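Local coordinates for protein nicotinate phosphoribosyltransferase (Vibrio cholerae, PDB 4HL7) that probably catalyses the ATP-driven joining of nicotinate to 5-phospho-alpha-D-ribose 1-diphosphate, forming nicotinate ribonucleotide for NAD(+) biosynthesis, at residues H31-D36 with L256-G261; N25-I30 with A87-S92; V142-R147 with R188-Q193; Q146-V151 with V366-L371. All coordinates share one frame; numbering follows the deposited sequence.

Contact 1 of 4, residues H31-D36 with L256-G261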
# COMPACT_ATOMS: atom_id res chain seq x y z
N HIS A 31 -12.97 -13.35 -1.09
CA HIS A 31 -13.68 -14.41 -1.90
C HIS A 31 -14.20 -15.50 -0.97
O HIS A 31 -15.34 -15.95 -1.11
CB HIS A 31 -12.70 -14.94 -2.97
CG HIS A 31 -13.12 -16.20 -3.64
ND1 HIS A 31 -13.84 -16.22 -4.78
CD2 HIS A 31 -12.81 -17.54 -3.34
CE1 HIS A 31 -14.02 -17.50 -5.18
NE2 HIS A 31 -13.38 -18.31 -4.30
N HIS A 32 -13.37 -15.89 -0.03
CA HIS A 32 -13.69 -16.99 0.86
C HIS A 32 -14.73 -16.63 1.88
O HIS A 32 -15.73 -17.37 2.05
CB HIS A 32 -12.39 -17.46 1.55
CG HIS A 32 -12.59 -18.70 2.37
ND1 HIS A 32 -12.59 -19.94 1.82
CD2 HIS A 32 -12.86 -18.86 3.73
CE1 HIS A 32 -12.83 -20.85 2.79
NE2 HIS A 32 -13.02 -20.18 3.96
N PHE A 33 -14.58 -15.49 2.56
CA PHE A 33 -15.43 -15.16 3.74
C PHE A 33 -16.59 -14.20 3.41
O PHE A 33 -17.59 -14.16 4.15
CB PHE A 33 -14.55 -14.53 4.87
CG PHE A 33 -13.73 -15.54 5.64
CD1 PHE A 33 -14.36 -16.59 6.29
CD2 PHE A 33 -12.34 -15.39 5.78
CE1 PHE A 33 -13.62 -17.52 7.01
CE2 PHE A 33 -11.58 -16.31 6.50
CZ PHE A 33 -12.23 -17.37 7.12
N TYR A 34 -16.39 -13.35 2.41
CA TYR A 34 -17.23 -12.15 2.22
C TYR A 34 -17.60 -11.96 0.75
O TYR A 34 -17.54 -10.85 0.22
CB TYR A 34 -16.51 -10.86 2.75
CG TYR A 34 -16.07 -11.00 4.19
CD1 TYR A 34 -14.73 -10.81 4.55
CD2 TYR A 34 -17.00 -11.29 5.18
CE1 TYR A 34 -14.30 -11.02 5.87
CE2 TYR A 34 -16.62 -11.52 6.50
CZ TYR A 34 -15.26 -11.35 6.82
OH TYR A 34 -14.86 -11.52 8.13
N PRO A 35 -18.05 -13.02 0.11
CA PRO A 35 -18.37 -12.92 -1.32
C PRO A 35 -19.50 -11.93 -1.70
O PRO A 35 -19.57 -11.54 -2.88
CB PRO A 35 -18.81 -14.37 -1.66
CG PRO A 35 -19.34 -14.89 -0.38
CD PRO A 35 -18.36 -14.35 0.66
N ASP A 36 -20.40 -11.60 -0.78
CA ASP A 36 -21.51 -10.67 -1.07
C ASP A 36 -21.36 -9.33 -0.33
O ASP A 36 -22.29 -8.57 -0.24
CB ASP A 36 -22.85 -11.30 -0.73
CG ASP A 36 -23.25 -12.38 -1.72
OD1 ASP A 36 -23.32 -12.08 -2.94
OD2 ASP A 36 -23.51 -13.52 -1.27
N LEU A 256 -5.58 -15.51 9.25
CA LEU A 256 -4.99 -16.83 9.49
C LEU A 256 -5.87 -18.00 9.00
O LEU A 256 -5.37 -19.00 8.55
CB LEU A 256 -4.72 -17.00 10.98
CG LEU A 256 -3.68 -15.96 11.52
CD1 LEU A 256 -3.49 -16.18 13.04
CD2 LEU A 256 -2.31 -15.86 10.78
N THR A 257 -7.19 -17.84 9.04
CA THR A 257 -8.09 -18.95 8.62
C THR A 257 -8.44 -18.88 7.13
O THR A 257 -9.10 -19.78 6.61
CB THR A 257 -9.34 -19.03 9.47
OG1 THR A 257 -9.97 -17.77 9.53
CG2 THR A 257 -8.96 -19.43 10.92
N ALA A 258 -8.01 -17.79 6.48
CA ALA A 258 -8.18 -17.61 5.02
C ALA A 258 -7.16 -18.40 4.20
O ALA A 258 -7.39 -18.67 3.04
CB ALA A 258 -8.08 -16.14 4.69
N PHE A 259 -6.02 -18.76 4.81
CA PHE A 259 -4.87 -19.37 4.08
C PHE A 259 -4.21 -20.42 4.97
O PHE A 259 -4.18 -20.22 6.20
CB PHE A 259 -3.78 -18.33 3.77
CG PHE A 259 -4.28 -17.03 3.11
CD1 PHE A 259 -4.34 -16.92 1.72
CD2 PHE A 259 -4.56 -15.89 3.88
CE1 PHE A 259 -4.76 -15.69 1.13
CE2 PHE A 259 -4.95 -14.67 3.31
CZ PHE A 259 -5.08 -14.58 1.91
N ASP A 260 -3.60 -21.46 4.38
CA ASP A 260 -2.78 -22.40 5.23
C ASP A 260 -1.57 -21.72 5.90
O ASP A 260 -1.30 -21.94 7.08
CB ASP A 260 -2.23 -23.56 4.40
CG ASP A 260 -3.30 -24.50 3.95
OD1 ASP A 260 -4.37 -24.43 4.53
OD2 ASP A 260 -3.06 -25.33 3.01
N GLY A 261 -0.82 -20.93 5.12
CA GLY A 261 0.48 -20.44 5.55
C GLY A 261 0.92 -19.15 4.89
O GLY A 261 2.11 -18.88 4.86
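The outer end of the Phe-33 ring meets Thr-257 and Ala-258, in the chain at helix 247-258. CZ approaches Thr-257 OG1 to 3.3 Å, from a direction that is neither squarely over the ring nor at its rim. CE2 meets the methyl of Ala-258, 3.9 Å away at CB, while the backbone N of Ala-258 lies at the ring edge. No hydrogen bond crosses the contact, so it rests on van der Waals packing round one aromatic tip.

Several groups set the ring in place. With chi1 at -77°, its CG sits beside the backbone N and anti to the carbonyl carbon, directing the ring at residues 257 and 258. His-32 lays CD2 over one face of the ring, 3.5 Å above the plane. Arg-254 adds a cation-pi interaction with Phe-33, and its carbonyl is the partner of a weak hydrogen bond from Thr-257 OG1. Behind the ring, Phe-33 CB rests over a face of Tyr-34, whose OH is hydrogen-bonded to both His-238 and Arg-254.

The contact thus brings together helix 21-33 and the chain at helix 247-258, with helix 232-241 alongside through His-238 and the loop before helix 87-93 through Lys-86, whose NZ is hydrogen-bonded to the carbonyl O of Ala-258.

Contact 2 of 4, residues N25-I30 with A87-S92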
# COMPACT_ATOMS: atom_id res chain seq x y z
N ASN A 25 -3.98 -11.24 -2.81
CA ASN A 25 -4.07 -12.09 -1.66
C ASN A 25 -5.32 -11.80 -0.82
O ASN A 25 -6.07 -12.74 -0.47
CB ASN A 25 -2.78 -11.98 -0.84
CG ASN A 25 -1.57 -12.39 -1.63
OD1 ASN A 25 -1.66 -12.99 -2.75
ND2 ASN A 25 -0.37 -12.03 -1.10
N MSE A 26 -5.59 -10.52 -0.54
CA MSE A 26 -6.76 -10.14 0.20
C MSE A 26 -8.00 -10.47 -0.61
O MSE A 26 -9.01 -10.87 -0.05
CB MSE A 26 -6.67 -8.64 0.52
CG MSE A 26 -7.64 -8.23 1.56
SE MSE A 26 -7.01 -6.39 2.02
CE MSE A 26 -5.39 -6.24 2.16
N MSE A 27 -7.91 -10.41 -1.94
CA MSE A 27 -9.09 -10.84 -2.73
C MSE A 27 -9.45 -12.28 -2.46
O MSE A 27 -10.65 -12.66 -2.44
CB MSE A 27 -8.75 -10.64 -4.22
CG MSE A 27 -10.02 -10.91 -5.08
SE MSE A 27 -9.44 -10.65 -6.95
CE MSE A 27 -11.02 -11.13 -8.00
N GLN A 28 -8.46 -13.15 -2.29
CA GLN A 28 -8.77 -14.52 -1.88
C GLN A 28 -9.49 -14.59 -0.57
O GLN A 28 -10.46 -15.40 -0.41
CB GLN A 28 -7.55 -15.48 -1.86
CG GLN A 28 -7.93 -16.77 -1.08
CD GLN A 28 -6.97 -17.87 -1.30
OE1 GLN A 28 -6.76 -18.30 -2.44
NE2 GLN A 28 -6.35 -18.33 -0.22
N ALA A 29 -9.06 -13.80 0.43
CA ALA A 29 -9.69 -13.90 1.75
C ALA A 29 -11.12 -13.39 1.69
O ALA A 29 -12.06 -13.93 2.29
CB ALA A 29 -8.90 -13.12 2.81
N ILE A 30 -11.32 -12.36 0.89
CA ILE A 30 -12.67 -11.73 0.71
C ILE A 30 -13.55 -12.73 -0.09
O ILE A 30 -14.76 -12.93 0.23
CB ILE A 30 -12.56 -10.39 -0.05
CG1 ILE A 30 -11.85 -9.37 0.86
CG2 ILE A 30 -13.96 -9.82 -0.44
CD1 ILE A 30 -11.23 -8.22 0.06
N ALA A 87 -6.49 -23.30 -5.12
CA ALA A 87 -6.81 -23.66 -6.51
C ALA A 87 -8.23 -23.20 -6.97
O ALA A 87 -8.42 -22.80 -8.14
CB ALA A 87 -6.66 -25.17 -6.69
N THR A 88 -9.23 -23.34 -6.10
CA THR A 88 -10.60 -22.91 -6.41
C THR A 88 -10.66 -21.41 -6.67
O THR A 88 -11.34 -20.96 -7.62
CB THR A 88 -11.66 -23.27 -5.34
OG1 THR A 88 -11.22 -22.83 -4.04
CG2 THR A 88 -11.92 -24.82 -5.34
N PHE A 89 -9.95 -20.64 -5.86
CA PHE A 89 -9.90 -19.19 -6.10
C PHE A 89 -9.19 -18.88 -7.42
O PHE A 89 -9.67 -18.04 -8.22
CB PHE A 89 -9.26 -18.41 -4.92
CG PHE A 89 -8.92 -16.98 -5.27
CD1 PHE A 89 -9.96 -16.01 -5.43
CD2 PHE A 89 -7.61 -16.59 -5.44
CE1 PHE A 89 -9.63 -14.67 -5.70
CE2 PHE A 89 -7.30 -15.26 -5.78
CZ PHE A 89 -8.31 -14.32 -5.87
N LEU A 90 -8.06 -19.53 -7.68
CA LEU A 90 -7.32 -19.22 -8.91
C LEU A 90 -8.15 -19.61 -10.14
O LEU A 90 -8.09 -18.93 -11.17
CB LEU A 90 -5.97 -19.92 -8.97
CG LEU A 90 -4.97 -19.38 -7.91
CD1 LEU A 90 -3.59 -19.98 -7.98
CD2 LEU A 90 -4.80 -17.87 -8.19
N GLN A 91 -8.87 -20.73 -10.05
CA GLN A 91 -9.77 -21.12 -11.18
C GLN A 91 -10.85 -20.05 -11.47
O GLN A 91 -11.14 -19.77 -12.64
CB GLN A 91 -10.37 -22.54 -10.97
CG GLN A 91 -9.29 -23.60 -11.18
N SER A 92 -11.37 -19.43 -10.41
CA SER A 92 -12.36 -18.35 -10.56
C SER A 92 -11.76 -17.11 -11.27
O SER A 92 -12.47 -16.42 -12.00
CB SER A 92 -13.09 -18.04 -9.24
OG SER A 92 -12.38 -17.09 -8.44
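Phe-89 lies against helix 21-33 in a helix-to-helix contact that combines a CH-pi interaction from Gln-28 with a Met-aromatic contact from Met-27, a selenomethionine. The ring is buried between the two helices. With CG anti to the backbone N (chi1 167°), it reaches out of helix 87-93 to the neighbouring backbone, where the closest CA atoms, those of Gln-28 and Phe-89, are 6.4 Å apart.

Gln-28 takes one face. Its CB stands 3.9 Å from the centroid of the Phe-89 ring, only 15° off the normal, and its CA also lies over that face. The side chain then runs on past the ring; its amide plane stands nearly perpendicular to that of the ring, and OE1 comes within 3.5 Å of Phe-89 CB. Both ends of this buried amide are occupied: OE1 accepts from the backbone N of Lys-86, just ahead of helix 87-93, and NE2 is hydrogen-bonded to the carbonyl O of His-84. These bonds fix the rotation of the amide and tie helix 21-33 to the chain leading into the second helix.

Met-27 works at the rim instead. Its extended chain brings CG to 3.8 Å from Phe-89 CE1, and the selenium lies 5.2 Å from the ring centroid, almost in the ring plane. His-31 adds an edge-to-face ring contact. Within helix 87-93, Ser-92 OG donates to the carbonyl O of Phe-89 over 2.9 Å, tilted 17° from the carbonyl plane.

Contact 3 of 4, residues V142-R147 with R188-Q193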
# COMPACT_ATOMS: atom_id res chain seq x y z
N VAL A 142 -0.33 8.94 -16.18
CA VAL A 142 -0.95 9.90 -17.08
C VAL A 142 -0.42 11.30 -16.81
O VAL A 142 -0.03 12.04 -17.74
CB VAL A 142 -2.48 9.85 -16.97
CG1 VAL A 142 -3.12 11.07 -17.64
CG2 VAL A 142 -3.00 8.57 -17.61
N ARG A 143 -0.30 11.63 -15.53
CA ARG A 143 0.25 12.93 -15.15
C ARG A 143 1.70 13.08 -15.63
O ARG A 143 2.09 14.13 -16.15
CB ARG A 143 0.14 13.10 -13.62
CG ARG A 143 0.54 14.46 -13.09
CD ARG A 143 1.94 14.42 -12.48
NE ARG A 143 2.18 15.56 -11.57
CZ ARG A 143 3.21 15.64 -10.73
NH1 ARG A 143 4.10 14.66 -10.67
NH2 ARG A 143 3.32 16.69 -9.92
N SER A 144 2.51 12.04 -15.45
CA SER A 144 3.85 12.04 -16.00
C SER A 144 3.87 12.28 -17.49
O SER A 144 4.58 13.18 -17.95
CB SER A 144 4.61 10.73 -15.68
OG SER A 144 4.65 10.53 -14.25
N ARG A 145 3.09 11.49 -18.25
CA ARG A 145 2.99 11.65 -19.72
C ARG A 145 2.54 13.02 -20.14
O ARG A 145 3.00 13.54 -21.21
CB ARG A 145 2.03 10.60 -20.28
CG ARG A 145 2.65 9.24 -20.25
CD ARG A 145 1.60 8.14 -20.38
NE ARG A 145 2.22 6.81 -20.36
CZ ARG A 145 2.17 5.94 -21.35
NH1 ARG A 145 1.58 6.27 -22.50
NH2 ARG A 145 2.75 4.74 -21.21
N GLN A 146 1.58 13.58 -19.41
CA GLN A 146 0.97 14.83 -19.85
C GLN A 146 1.79 16.05 -19.44
O GLN A 146 1.90 17.03 -20.22
CB GLN A 146 -0.45 14.95 -19.37
CG GLN A 146 -1.38 14.44 -20.44
CD GLN A 146 -2.84 14.48 -20.07
OE1 GLN A 146 -3.56 13.56 -20.42
NE2 GLN A 146 -3.30 15.56 -19.42
N ARG A 147 2.41 15.96 -18.27
CA ARG A 147 3.05 17.13 -17.64
C ARG A 147 4.56 17.05 -17.46
O ARG A 147 5.20 18.08 -17.25
CB ARG A 147 2.33 17.46 -16.35
CG ARG A 147 0.90 17.87 -16.63
CD ARG A 147 0.06 17.93 -15.38
NE ARG A 147 -1.30 18.39 -15.67
CZ ARG A 147 -2.18 18.75 -14.74
NH1 ARG A 147 -3.39 19.16 -15.07
NH2 ARG A 147 -1.83 18.69 -13.47
N ARG A 188 2.65 4.57 -6.66
CA ARG A 188 2.99 5.98 -7.03
C ARG A 188 4.21 6.09 -7.93
O ARG A 188 4.94 7.08 -7.89
CB ARG A 188 3.10 6.91 -5.80
CG ARG A 188 1.75 7.43 -5.26
CD ARG A 188 1.95 7.98 -3.83
NE ARG A 188 0.73 8.09 -3.02
CZ ARG A 188 0.36 7.23 -2.05
NH1 ARG A 188 1.07 6.12 -1.78
NH2 ARG A 188 -0.76 7.48 -1.35
N ARG A 189 4.38 5.10 -8.79
CA ARG A 189 5.52 5.14 -9.71
C ARG A 189 5.40 6.29 -10.69
O ARG A 189 4.30 6.71 -11.06
CB ARG A 189 5.68 3.84 -10.49
CG ARG A 189 4.48 3.50 -11.42
CD ARG A 189 4.47 2.01 -11.62
NE ARG A 189 3.41 1.67 -12.56
CZ ARG A 189 3.03 0.43 -12.82
NH1 ARG A 189 3.69 -0.60 -12.26
NH2 ARG A 189 2.04 0.22 -13.71
N PHE A 190 6.55 6.78 -11.17
CA PHE A 190 6.52 7.78 -12.23
C PHE A 190 5.86 7.17 -13.50
O PHE A 190 5.07 7.83 -14.19
CB PHE A 190 7.96 8.20 -12.58
CG PHE A 190 8.05 9.26 -13.65
CD1 PHE A 190 8.00 10.63 -13.31
CD2 PHE A 190 8.23 8.92 -14.98
CE1 PHE A 190 8.06 11.59 -14.30
CE2 PHE A 190 8.30 9.90 -15.98
CZ PHE A 190 8.22 11.24 -15.63
N SER A 191 6.20 5.90 -13.79
CA SER A 191 5.70 5.16 -14.93
C SER A 191 6.04 3.69 -14.70
O SER A 191 6.91 3.39 -13.89
CB SER A 191 6.31 5.68 -16.25
OG SER A 191 7.71 5.37 -16.31
N SER A 192 5.35 2.78 -15.38
CA SER A 192 5.70 1.35 -15.25
C SER A 192 7.13 1.08 -15.79
O SER A 192 7.85 0.20 -15.26
CB SER A 192 4.63 0.46 -15.94
OG SER A 192 4.52 0.79 -17.30
N GLN A 193 7.55 1.81 -16.84
CA GLN A 193 8.92 1.71 -17.40
C GLN A 193 9.96 2.12 -16.38
O GLN A 193 11.00 1.43 -16.24
CB GLN A 193 9.07 2.52 -18.72
CG GLN A 193 10.39 2.29 -19.48
CD GLN A 193 10.61 0.84 -19.81
OE1 GLN A 193 9.72 0.19 -20.31
NE2 GLN A 193 11.74 0.30 -19.42
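The C-terminal end of helix 131-147 is joined to the loop preceding helix 192-205 where Ser-144 meets Phe-190 with both its hydroxyl and its methylene. Ser-144 OG donates a hydrogen bond of 2.7 Å to the carbonyl O of Phe-190, lying in the carbonyl plane on a lone pair, with a C=O...donor angle of 130°. The same side chain covers one face of the Phe-190 ring: CB is 3.7 Å from the centroid and 14° off the normal, a CH-pi contact, and OG stands 3.4 Å above the ring plane. With chi1 at -57°, Ser-144 OG lies beside its own backbone N, from where it can meet ring and carbonyl together. Phe-190, for its part, folds its ring back to the helix beside its own carbonyl group, CG being anti to the backbone N.

The loop belongs to a beta-alpha-beta crossover of the barrel-like domain, in which strand 181-183 is followed by helix 192-205 and then by the adjacent parallel strand 210-213. Ser-191 is the N-cap of that helix, and its side chain caps a backbone N of the first turn. Helix 131-147 also holds the chain on both sides of Phe-190, through a hydrogen bond between Ser-140 OG and the carbonyl of Arg-189 and another from Ser-192 N to Glu-141 OE2. The backbone of Phe-190 is hydrogen-bonded to Thr-354.

Contact 4 of 4, residues Q146-V151 with V366-L371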
# COMPACT_ATOMS: atom_id res chain seq x y z
N GLN A 146 1.58 13.58 -19.41
CA GLN A 146 0.97 14.83 -19.85
C GLN A 146 1.79 16.05 -19.44
O GLN A 146 1.90 17.03 -20.22
CB GLN A 146 -0.45 14.95 -19.37
CG GLN A 146 -1.38 14.44 -20.44
CD GLN A 146 -2.84 14.48 -20.07
OE1 GLN A 146 -3.56 13.56 -20.42
NE2 GLN A 146 -3.30 15.56 -19.42
N ARG A 147 2.41 15.96 -18.27
CA ARG A 147 3.05 17.13 -17.64
C ARG A 147 4.56 17.05 -17.46
O ARG A 147 5.20 18.08 -17.25
CB ARG A 147 2.33 17.46 -16.35
CG ARG A 147 0.90 17.87 -16.63
CD ARG A 147 0.06 17.93 -15.38
NE ARG A 147 -1.30 18.39 -15.67
CZ ARG A 147 -2.18 18.75 -14.74
NH1 ARG A 147 -3.39 19.16 -15.07
NH2 ARG A 147 -1.83 18.69 -13.47
N TRP A 148 5.15 15.85 -17.58
CA TRP A 148 6.57 15.67 -17.31
C TRP A 148 7.22 14.86 -18.36
O TRP A 148 8.13 14.10 -18.10
CB TRP A 148 6.78 15.06 -15.91
CG TRP A 148 6.32 16.05 -14.88
CD1 TRP A 148 5.05 16.20 -14.30
CD2 TRP A 148 7.11 17.17 -14.35
NE1 TRP A 148 5.02 17.27 -13.46
CE2 TRP A 148 6.23 17.91 -13.46
CE3 TRP A 148 8.45 17.58 -14.49
CZ2 TRP A 148 6.68 18.99 -12.72
CZ3 TRP A 148 8.89 18.71 -13.78
CH2 TRP A 148 8.01 19.41 -12.93
N ALA A 149 6.72 15.00 -19.58
CA ALA A 149 7.13 14.18 -20.70
C ALA A 149 8.57 14.49 -21.12
O ALA A 149 9.28 13.63 -21.66
CB ALA A 149 6.14 14.35 -21.86
N GLU A 150 9.06 15.68 -20.79
CA GLU A 150 10.42 16.07 -21.24
C GLU A 150 11.57 15.69 -20.25
O GLU A 150 12.77 15.97 -20.50
CB GLU A 150 10.44 17.56 -21.68
CG GLU A 150 10.18 18.60 -20.57
CD GLU A 150 8.97 18.33 -19.64
OE1 GLU A 150 7.88 17.88 -20.11
OE2 GLU A 150 9.10 18.59 -18.43
N VAL A 151 11.22 15.04 -19.15
CA VAL A 151 12.26 14.57 -18.22
C VAL A 151 13.32 13.79 -19.00
O VAL A 151 12.97 12.92 -19.76
CB VAL A 151 11.66 13.69 -17.11
CG1 VAL A 151 12.75 13.03 -16.28
CG2 VAL A 151 10.73 14.53 -16.24
N VAL A 366 10.13 24.84 -12.52
CA VAL A 366 9.33 24.24 -11.47
C VAL A 366 9.99 22.93 -11.02
O VAL A 366 10.26 22.07 -11.87
CB VAL A 366 7.92 23.90 -12.00
CG1 VAL A 366 7.04 23.28 -10.91
CG2 VAL A 366 7.26 25.12 -12.63
N GLU A 367 10.21 22.75 -9.71
CA GLU A 367 10.78 21.49 -9.16
C GLU A 367 9.78 20.33 -9.22
O GLU A 367 8.60 20.47 -8.82
CB GLU A 367 11.21 21.62 -7.70
CG GLU A 367 12.51 22.37 -7.47
CD GLU A 367 12.70 22.70 -6.01
OE1 GLU A 367 13.32 21.89 -5.30
OE2 GLU A 367 12.18 23.75 -5.56
N TYR A 368 10.26 19.20 -9.73
CA TYR A 368 9.42 18.02 -9.83
C TYR A 368 9.06 17.52 -8.45
O TYR A 368 9.93 17.42 -7.60
CB TYR A 368 10.13 16.90 -10.58
CG TYR A 368 9.26 15.69 -10.63
CD1 TYR A 368 8.17 15.64 -11.53
CD2 TYR A 368 9.46 14.61 -9.74
CE1 TYR A 368 7.31 14.53 -11.55
CE2 TYR A 368 8.60 13.51 -9.76
CZ TYR A 368 7.54 13.48 -10.66
OH TYR A 368 6.69 12.40 -10.68
N ARG A 369 7.78 17.16 -8.23
CA ARG A 369 7.35 16.41 -7.04
C ARG A 369 6.33 15.33 -7.57
O ARG A 369 5.64 15.59 -8.55
CB ARG A 369 6.64 17.33 -6.02
CG ARG A 369 7.62 18.21 -5.18
CD ARG A 369 6.96 19.51 -4.69
N PRO A 370 6.28 14.17 -6.94
CA PRO A 370 5.25 13.16 -7.31
C PRO A 370 3.85 13.73 -7.13
O PRO A 370 3.67 14.68 -6.34
CB PRO A 370 5.46 12.03 -6.27
CG PRO A 370 6.88 12.17 -5.86
CD PRO A 370 7.21 13.65 -5.91
N LEU A 371 2.86 13.13 -7.81
CA LEU A 371 1.46 13.53 -7.66
C LEU A 371 1.01 13.14 -6.26
O LEU A 371 1.30 12.05 -5.78
CB LEU A 371 0.58 12.80 -8.68
CG LEU A 371 -0.91 13.18 -8.75
CD1 LEU A 371 -1.22 14.48 -7.98
CD2 LEU A 371 -1.36 13.30 -10.20
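A hydrogen bond between Tyr-368 OH and Asn-355 OD1 holds the far end of a ring whose edge presses on the face of Trp-148. The two form a T-shaped (edge-to-face) pair: the centroids of the tyrosine ring and the indole five-membered ring are 4.8 Å apart, with the planes at 85°. Tyr-368 CD1 makes the touch, 3.4 Å from Trp-148 CD2 and above the middle of the indole. Its neighbour CE1 leans towards Trp-148 CG, while CB sits over the six-membered ring, 4.2 Å from that centroid, as a CH-pi contact. CB, CD1 and CE1 thus follow one another across the indole face.

Torsions on both sides bring the rings together. Tyr-368 CG is anti to its backbone N (chi1 178°), which sets the CD1 edge over the indole, whereas Trp-148 CG lies beside its own N (chi1 -66°), directing the indole to the facing loop. Trp-148 is the first residue to leave helix 131-147 and opens a type I beta turn ending at Val-151. The facing loop leads into strand 372-380, which pairs with strand 38-46 in the antiparallel sheet.

Arg-143, earlier in helix 131-147, touches both aromatic side chains, and the backbone of Tyr-368 is hydrogen-bonded to Trp-360. At the indole rim, Trp-148 CH2 meets the carbonyl O of Val-366 in the ring plane, 3.6 Å away.

The four contacts form two pairs in distant parts of the chain. Contacts 1 and 2 share helix 21-33, with centres about 8 Å apart, and Phe-259 of contact 1 packs on Gln-28 of contact 2. Contacts 3 and 4 share the end of helix 131-147, their centres about 9 Å apart; Arg-143 NH1 probably donates to the carbonyl O of Arg-369, bridging them. Between the pairs, centres lie about 30 to 41 Å apart without touching. The first pair lies close to the predicted phosphorylation site: Met-26 touches Ala-231 and Glu-233, the chain neighbours of His-232, a residue predicted to become phosphohistidine and unmodified here.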